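Local coordinates for protein RNA-directed RNA polymerase (Infectious pancreatic necrosis virus, PDB 3ZED) that probably copies viral RNA as an RNA-directed RNA polymerase, found both free and covalently attached to the genomic RNA, at residues Met369-Asp374 with Asp688-Lys693; Gly363-Ile368 with Val556-Leu561. One frame throughout, in Å; residues are numbered along the deposited sequence.

Contact 1 of 2, residues Met369-Asp374 with Asp688-Lys693; sequences MTIIRD and DSFDPK
The ring of Phe-690 overlaps the side chains of Ile-371 and Thr-370 on the flank of a helix, illustrating how a segment without regular structure can pack on a helix through a few well-placed groups. Ile-371 crosses the phenyl group at about a right angle: its CG1 lies in the ring plane at the edge, and its CD1 comes within 3.7 Å of Phe-690 CZ from an oblique direction. Thr-370 instead slides past the ring in the opposite sense, its CG2 standing 4.1 Å from Phe-690 CD2. Phe-690 directs its CB toward the helix, and CG is anti to the backbone N (chi1 -179°). Pro-692 N sits 4.0 Å above the plane of the Phe-690 ring, over its centre.

Pro-692 brings the second touching group. Its CG lies 3.8 Å from Thr-370 CG2 and 3.6 Å from Asp-374 OD2, an apolar ring carbon set against a carboxylate oxygen. Thr-370 OG1, beside the backbone N, is hydrogen-bonded to Asp-366 O in the helix, while CG2, anti to that N, is the atom that meets Pro-692. No hydrogen bond joins the two segments. Arg-695, hydrogen-bonded through NE to Pro-692 O, also touches Phe-690 and Ile-371. This is side-chain packing of a loop from the C-terminal family region against a helix of the polymerase palm region.

Contact 2 of 2, residues Gly363-Ile368 with Val556-Leu561; sequences GGMDRI and VELDLL
Asp-366 OD1 is gripped by two groups, a hydrogen bond from Phe-574 N and a weak, long ion pair with Arg-373 NH2 at 3.3 Å, while its helix neighbours Met-365 and Ile-368 meet Leu-558 and Leu-560. The polar tie thus reaches the same three-stranded antiparallel sheet whose strand 556-560 takes part in the apolar contact. Helix 364-368 and this strand pass with axes 12.0 Å apart, and side chains from both bridge the interval.

Ile-368 and Leu-560 reach toward each other, tip to tip. In Ile-368, CG1 lies beside the backbone N (chi1 -69°) and CG2 anti to it, and Leu-560 CD2 meets both branches, 3.8 Å from Ile-368 CG2 and equally near CG1. Met-365 slides past Leu-558 in the opposite direction, SD standing 4.1 Å from Leu-558 CD1. The Met-365 chain, CG anti to the backbone N, is bent at chi2 (60°), the torsion that places SD; its other neighbours include Trp-563 and Ala-565 of the next strand.

The strand is irregular here: Glu-557 centres an inverse gamma turn, and Asp-559 and Leu-560 form a G1 beta bulge opposite Trp-563. Leu-558 and Leu-560 nevertheless both direct CB toward the helix, and Leu-558 O hydrogen-bonds Trp-398 NE1. All four touching side chains are buried and no hydrogen bond crosses between the segments, which implies cohesion by dispersion and exclusion of water.

In the fold
Contacts 1 and 2 use successive turns of helix 364-377, and their centres are 12 Å apart. The helix presents one flank to the sheet at contact 2 and another to the loop 688-693 at contact 1. The two contacts touch directly where Phe-690 CE2 packs 3.4 Å from Arg-367 O, and Arg-367 NH2 lies 3.8 Å from Ser-689 O. Contact 2, centred about 20 Å from the chain centre, is buried; contact 1, about 27 Å from it, is at the surface. Palm-family, thumb-family and C-terminal-family segments thus meet around one helix, away from the potassium sites and the predicted GTP-binding site.

Contact 1 of 2, residues Met369-Asp374 with Asp688-Lys693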
ATOM      1  N   MET B 369     -16.181  15.708   8.343  1.00 34.39           N
ATOM      2  CA  MET B 369     -16.627  17.112   8.363  1.00 34.25           C
ATOM      3  C   MET B 369     -17.106  17.540   9.759  1.00 39.35           C
ATOM      4  O   MET B 369     -16.829  18.671  10.156  1.00 40.88           O
ATOM      5  CB  MET B 369     -17.694  17.378   7.307  1.00 35.59           C
ATOM      6  CG  MET B 369     -17.146  17.286   5.880  1.00 37.38           C
ATOM      7  SD  MET B 369     -15.771  18.440   5.492  1.00 41.76           S
ATOM      8  CE  MET B 369     -16.579  20.034   5.716  1.00 37.93           C
ATOM      9  N   THR B 370     -17.735  16.622  10.531  1.00 34.21           N
ATOM     10  CA  THR B 370     -18.144  16.878  11.918  1.00 36.00           C
ATOM     11  C   THR B 370     -16.880  17.106  12.774  1.00 41.33           C
ATOM     12  O   THR B 370     -16.824  18.070  13.524  1.00 41.89           O
ATOM     13  CB  THR B 370     -19.024  15.721  12.451  1.00 40.96           C
ATOM     14  OG1 THR B 370     -20.214  15.667  11.668  1.00 44.79           O
ATOM     15  CG2 THR B 370     -19.418  15.895  13.919  1.00 41.63           C
ATOM     16  N   ILE B 371     -15.859  16.242  12.620  1.00 40.08           N
ATOM     17  CA  ILE B 371     -14.591  16.347  13.354  1.00 39.64           C
ATOM     18  C   ILE B 371     -13.915  17.689  12.998  1.00 44.66           C
ATOM     19  O   ILE B 371     -13.504  18.403  13.914  1.00 47.21           O
ATOM     20  CB  ILE B 371     -13.670  15.110  13.115  1.00 40.21           C
ATOM     21  CG1 ILE B 371     -14.246  13.857  13.837  1.00 40.71           C
ATOM     22  CG2 ILE B 371     -12.236  15.379  13.601  1.00 40.01           C
ATOM     23  CD1 ILE B 371     -13.903  12.529  13.150  1.00 41.42           C
ATOM     24  N   ILE B 372     -13.877  18.058  11.698  1.00 39.06           N
ATOM     25  CA  ILE B 372     -13.286  19.316  11.219  1.00 39.60           C
ATOM     26  C   ILE B 372     -14.042  20.531  11.794  1.00 46.34           C
ATOM     27  O   ILE B 372     -13.406  21.446  12.325  1.00 46.11           O
ATOM     28  CB  ILE B 372     -13.203  19.358   9.663  1.00 40.87           C
ATOM     29  CG1 ILE B 372     -12.095  18.393   9.144  1.00 39.09           C
ATOM     30  CG2 ILE B 372     -13.003  20.804   9.125  1.00 41.51           C
ATOM     31  CD1 ILE B 372     -12.103  18.160   7.586  1.00 43.54           C
ATOM     32  N   ARG B 373     -15.383  20.527  11.702  1.00 44.52           N
ATOM     33  CA  ARG B 373     -16.232  21.630  12.177  1.00 45.59           C
ATOM     34  C   ARG B 373     -16.093  21.839  13.688  1.00 50.55           C
ATOM     35  O   ARG B 373     -15.965  22.987  14.118  1.00 50.75           O
ATOM     36  CB  ARG B 373     -17.704  21.427  11.776  1.00 44.16           C
ATOM     37  CG  ARG B 373     -17.954  21.736  10.282  1.00 48.60           C
ATOM     38  CD  ARG B 373     -19.404  21.515   9.884  1.00 63.77           C
ATOM     39  NE  ARG B 373     -19.670  20.103   9.591  1.00 79.80           N
ATOM     40  CZ  ARG B 373     -20.871  19.583   9.329  1.00 88.55           C
ATOM     41  NH1 ARG B 373     -21.956  20.355   9.332  1.00 67.05           N
ATOM     42  NH2 ARG B 373     -20.996  18.285   9.069  1.00 65.97           N
ATOM     43  N   ASP B 374     -16.062  20.747  14.481  1.00 47.85           N
ATOM     44  CA  ASP B 374     -15.886  20.827  15.930  1.00 50.37           C
ATOM     45  C   ASP B 374     -14.510  21.419  16.269  1.00 53.70           C
ATOM     46  O   ASP B 374     -14.418  22.251  17.172  1.00 55.36           O
ATOM     47  CB  ASP B 374     -16.092  19.446  16.612  1.00 53.96           C
ATOM     48  CG  ASP B 374     -17.522  18.896  16.573  1.00 75.82           C
ATOM     49  OD1 ASP B 374     -18.412  19.565  15.971  1.00 79.30           O
ATOM     50  OD2 ASP B 374     -17.751  17.791  17.121  1.00 84.03           O
ATOM     51  N   ASP B 688     -24.982   3.916  11.578  1.00 57.54           N
ATOM     52  CA  ASP B 688     -25.191   4.493  12.896  1.00 59.31           C
ATOM     53  C   ASP B 688     -24.988   6.001  12.906  1.00 62.36           C
ATOM     54  O   ASP B 688     -24.270   6.543  12.061  1.00 61.60           O
ATOM     55  CB  ASP B 688     -24.206   3.856  13.901  1.00 62.81           C
ATOM     56  CG  ASP B 688     -24.463   2.389  14.195  1.00 81.55           C
ATOM     57  OD1 ASP B 688     -25.490   2.082  14.867  1.00 86.05           O
ATOM     58  OD2 ASP B 688     -23.627   1.550  13.793  1.00 85.35           O
ATOM     59  N   SER B 689     -25.595   6.671  13.902  1.00 59.65           N
ATOM     60  CA  SER B 689     -25.447   8.098  14.153  1.00 59.47           C
ATOM     61  C   SER B 689     -24.046   8.351  14.723  1.00 63.63           C
ATOM     62  O   SER B 689     -23.471   7.456  15.358  1.00 63.95           O
ATOM     63  CB  SER B 689     -26.521   8.580  15.116  1.00 65.28           C
ATOM     64  OG  SER B 689     -26.423   7.862  16.336  1.00 79.31           O
ATOM     65  N   PHE B 690     -23.485   9.546  14.479  1.00 57.80           N
ATOM     66  CA  PHE B 690     -22.133   9.831  14.931  1.00 55.36           C
ATOM     67  C   PHE B 690     -22.077  10.862  16.036  1.00 62.71           C
ATOM     68  O   PHE B 690     -22.578  11.985  15.894  1.00 63.94           O
ATOM     69  CB  PHE B 690     -21.239  10.289  13.750  1.00 53.57           C
ATOM     70  CG  PHE B 690     -19.792  10.606  14.078  1.00 52.45           C
ATOM     71  CD1 PHE B 690     -18.966   9.651  14.673  1.00 54.33           C
ATOM     72  CD2 PHE B 690     -19.234  11.833  13.725  1.00 51.66           C
ATOM     73  CE1 PHE B 690     -17.609   9.922  14.913  1.00 54.04           C
ATOM     74  CE2 PHE B 690     -17.876  12.100  13.957  1.00 53.26           C
ATOM     75  CZ  PHE B 690     -17.075  11.144  14.552  1.00 51.53           C
ATOM     76  N   ASP B 691     -21.396  10.473  17.117  1.00 60.09           N
ATOM     77  CA  ASP B 691     -21.065  11.307  18.260  1.00 61.43           C
ATOM     78  C   ASP B 691     -19.546  11.193  18.413  1.00 64.91           C
ATOM     79  O   ASP B 691     -19.077  10.096  18.757  1.00 65.28           O
ATOM     80  CB  ASP B 691     -21.839  10.862  19.524  1.00 65.10           C
ATOM     81  CG  ASP B 691     -21.607  11.689  20.782  1.00 75.18           C
ATOM     82  OD1 ASP B 691     -20.899  12.728  20.701  1.00 75.67           O
ATOM     83  OD2 ASP B 691     -22.159  11.320  21.845  1.00 83.92           O
ATOM     84  N   PRO B 692     -18.764  12.261  18.075  1.00 59.70           N
ATOM     85  CA  PRO B 692     -17.284  12.155  18.164  1.00 58.18           C
ATOM     86  C   PRO B 692     -16.768  11.821  19.571  1.00 61.34           C
ATOM     87  O   PRO B 692     -15.768  11.116  19.701  1.00 59.26           O
ATOM     88  CB  PRO B 692     -16.783  13.541  17.716  1.00 59.69           C
ATOM     89  CG  PRO B 692     -17.934  14.196  17.006  1.00 64.16           C
ATOM     90  CD  PRO B 692     -19.187  13.602  17.606  1.00 61.17           C
ATOM     91  N   LYS B 693     -17.461  12.311  20.620  1.00 60.33           N
ATOM     92  CA  LYS B 693     -17.109  12.078  22.030  1.00 61.59           C
ATOM     93  C   LYS B 693     -17.311  10.608  22.426  1.00 64.54           C
ATOM     94  O   LYS B 693     -16.663  10.137  23.365  1.00 66.60           O
ATOM     95  CB  LYS B 693     -17.933  12.990  22.950  1.00 66.12           C
TER

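Contact 2 of 2, residues Gly363-Ile368 with Val556-Leu561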
ATOM      1  N   GLY B 363     -21.596   7.667   5.206  1.00 37.08           N
ATOM      2  CA  GLY B 363     -21.430   8.731   6.183  1.00 35.34           C
ATOM      3  C   GLY B 363     -20.031   9.048   6.646  1.00 35.57           C
ATOM      4  O   GLY B 363     -19.879   9.900   7.522  1.00 35.21           O
ATOM      5  N   GLY B 364     -19.017   8.367   6.083  1.00 32.34           N
ATOM      6  CA  GLY B 364     -17.597   8.573   6.430  1.00 31.51           C
ATOM      7  C   GLY B 364     -17.124  10.017   6.276  1.00 35.30           C
ATOM      8  O   GLY B 364     -16.525  10.589   7.194  1.00 34.98           O
ATOM      9  N   MET B 365     -17.414  10.626   5.111  1.00 32.51           N
ATOM     10  CA  MET B 365     -17.078  12.023   4.828  1.00 31.15           C
ATOM     11  C   MET B 365     -17.817  12.986   5.817  1.00 35.80           C
ATOM     12  O   MET B 365     -17.188  13.907   6.354  1.00 35.78           O
ATOM     13  CB  MET B 365     -17.388  12.386   3.366  1.00 32.04           C
ATOM     14  CG  MET B 365     -16.988  13.828   3.004  1.00 33.90           C
ATOM     15  SD  MET B 365     -15.219  14.133   3.227  1.00 37.58           S
ATOM     16  CE  MET B 365     -14.616  13.582   1.671  1.00 32.01           C
ATOM     17  N   ASP B 366     -19.106  12.735   6.107  1.00 31.92           N
ATOM     18  CA  ASP B 366     -19.808  13.576   7.069  1.00 32.74           C
ATOM     19  C   ASP B 366     -19.191  13.479   8.468  1.00 38.65           C
ATOM     20  O   ASP B 366     -19.104  14.509   9.144  1.00 39.15           O
ATOM     21  CB  ASP B 366     -21.306  13.280   7.124  1.00 35.71           C
ATOM     22  CG  ASP B 366     -22.059  14.385   7.866  1.00 42.58           C
ATOM     23  OD1 ASP B 366     -21.942  15.571   7.456  1.00 40.83           O
ATOM     24  OD2 ASP B 366     -22.716  14.076   8.880  1.00 48.80           O
ATOM     25  N   ARG B 367     -18.715  12.272   8.883  1.00 37.26           N
ATOM     26  CA  ARG B 367     -18.015  12.073  10.179  1.00 37.58           C
ATOM     27  C   ARG B 367     -16.743  12.929  10.233  1.00 39.93           C
ATOM     28  O   ARG B 367     -16.490  13.590  11.236  1.00 39.84           O
ATOM     29  CB  ARG B 367     -17.679  10.587  10.421  1.00 36.56           C
ATOM     30  CG  ARG B 367     -18.904   9.742  10.721  1.00 36.85           C
ATOM     31  CD  ARG B 367     -18.509   8.380  11.247  1.00 39.88           C
ATOM     32  NE  ARG B 367     -19.657   7.653  11.780  1.00 45.53           N
ATOM     33  CZ  ARG B 367     -19.587   6.716  12.723  1.00 60.12           C
ATOM     34  NH1 ARG B 367     -18.417   6.389  13.255  1.00 52.19           N
ATOM     35  NH2 ARG B 367     -20.687   6.109  13.151  1.00 51.85           N
ATOM     36  N   ILE B 368     -15.976  12.960   9.122  1.00 37.36           N
ATOM     37  CA  ILE B 368     -14.761  13.774   8.971  1.00 36.10           C
ATOM     38  C   ILE B 368     -15.124  15.265   9.077  1.00 39.66           C
ATOM     39  O   ILE B 368     -14.482  15.991   9.838  1.00 40.06           O
ATOM     40  CB  ILE B 368     -14.040  13.449   7.624  1.00 37.77           C
ATOM     41  CG1 ILE B 368     -13.416  12.043   7.631  1.00 37.13           C
ATOM     42  CG2 ILE B 368     -13.026  14.559   7.206  1.00 37.35           C
ATOM     43  CD1 ILE B 368     -12.235  11.838   8.504  1.00 40.08           C
ATOM     44  N   VAL B 556     -15.884  21.448  -0.689  1.00 35.73           N
ATOM     45  CA  VAL B 556     -14.812  21.588   0.295  1.00 35.01           C
ATOM     46  C   VAL B 556     -13.738  20.654  -0.269  1.00 38.59           C
ATOM     47  O   VAL B 556     -13.885  19.434  -0.182  1.00 38.93           O
ATOM     48  CB  VAL B 556     -15.229  21.292   1.763  1.00 38.19           C
ATOM     49  CG1 VAL B 556     -14.086  21.628   2.727  1.00 38.87           C
ATOM     50  CG2 VAL B 556     -16.477  22.071   2.151  1.00 37.80           C
ATOM     51  N   GLU B 557     -12.744  21.217  -0.975  1.00 33.92           N
ATOM     52  CA  GLU B 557     -11.745  20.441  -1.721  1.00 32.90           C
ATOM     53  C   GLU B 557     -10.604  19.940  -0.831  1.00 35.23           C
ATOM     54  O   GLU B 557      -9.451  20.302  -1.001  1.00 32.42           O
ATOM     55  CB  GLU B 557     -11.226  21.242  -2.924  1.00 34.46           C
ATOM     56  CG  GLU B 557     -12.327  21.643  -3.892  1.00 42.44           C
ATOM     57  CD  GLU B 557     -11.786  22.030  -5.253  1.00 68.62           C
ATOM     58  OE1 GLU B 557     -11.580  21.124  -6.095  1.00 77.75           O
ATOM     59  OE2 GLU B 557     -11.500  23.232  -5.449  1.00 52.36           O
ATOM     60  N   LEU B 558     -10.954  19.044   0.105  1.00 34.44           N
ATOM     61  CA  LEU B 558     -10.031  18.487   1.071  1.00 34.70           C
ATOM     62  C   LEU B 558      -8.972  17.622   0.424  1.00 40.12           C
ATOM     63  O   LEU B 558      -7.866  17.524   0.964  1.00 39.72           O
ATOM     64  CB  LEU B 558     -10.795  17.633   2.091  1.00 34.95           C
ATOM     65  CG  LEU B 558     -11.862  18.290   2.951  1.00 38.77           C
ATOM     66  CD1 LEU B 558     -12.577  17.232   3.783  1.00 38.09           C
ATOM     67  CD2 LEU B 558     -11.257  19.402   3.843  1.00 39.03           C
ATOM     68  N   ASP B 559      -9.325  16.967  -0.713  1.00 36.43           N
ATOM     69  CA  ASP B 559      -8.529  15.958  -1.402  1.00 36.41           C
ATOM     70  C   ASP B 559      -8.138  14.886  -0.365  1.00 38.68           C
ATOM     71  O   ASP B 559      -6.998  14.435  -0.310  1.00 38.42           O
ATOM     72  CB  ASP B 559      -7.323  16.548  -2.162  1.00 39.61           C
ATOM     73  CG  ASP B 559      -6.608  15.554  -3.074  1.00 52.84           C
ATOM     74  OD1 ASP B 559      -7.265  14.597  -3.548  1.00 53.68           O
ATOM     75  OD2 ASP B 559      -5.381  15.691  -3.256  1.00 58.65           O
ATOM     76  N   LEU B 560      -9.103  14.534   0.507  1.00 34.17           N
ATOM     77  CA  LEU B 560      -8.918  13.545   1.553  1.00 33.66           C
ATOM     78  C   LEU B 560      -8.899  12.190   0.894  1.00 37.23           C
ATOM     79  O   LEU B 560      -9.948  11.673   0.524  1.00 36.63           O
ATOM     80  CB  LEU B 560     -10.043  13.663   2.599  1.00 34.28           C
ATOM     81  CG  LEU B 560      -9.929  12.729   3.825  1.00 38.83           C
ATOM     82  CD1 LEU B 560      -8.870  13.233   4.808  1.00 39.55           C
ATOM     83  CD2 LEU B 560     -11.248  12.619   4.518  1.00 40.88           C
ATOM     84  N   LEU B 561      -7.684  11.653   0.661  1.00 34.13           N
ATOM     85  CA  LEU B 561      -7.485  10.375  -0.036  1.00 34.11           C
ATOM     86  C   LEU B 561      -8.201  10.404  -1.415  1.00 37.16           C
ATOM     87  O   LEU B 561      -8.748   9.398  -1.855  1.00 35.33           O
ATOM     88  CB  LEU B 561      -7.920   9.150   0.821  1.00 34.08           C
ATOM     89  CG  LEU B 561      -7.386   9.096   2.271  1.00 40.10           C
ATOM     90  CD1 LEU B 561      -7.829   7.838   2.973  1.00 39.68           C
ATOM     91  CD2 LEU B 561      -5.873   9.201   2.310  1.00 44.52           C
TER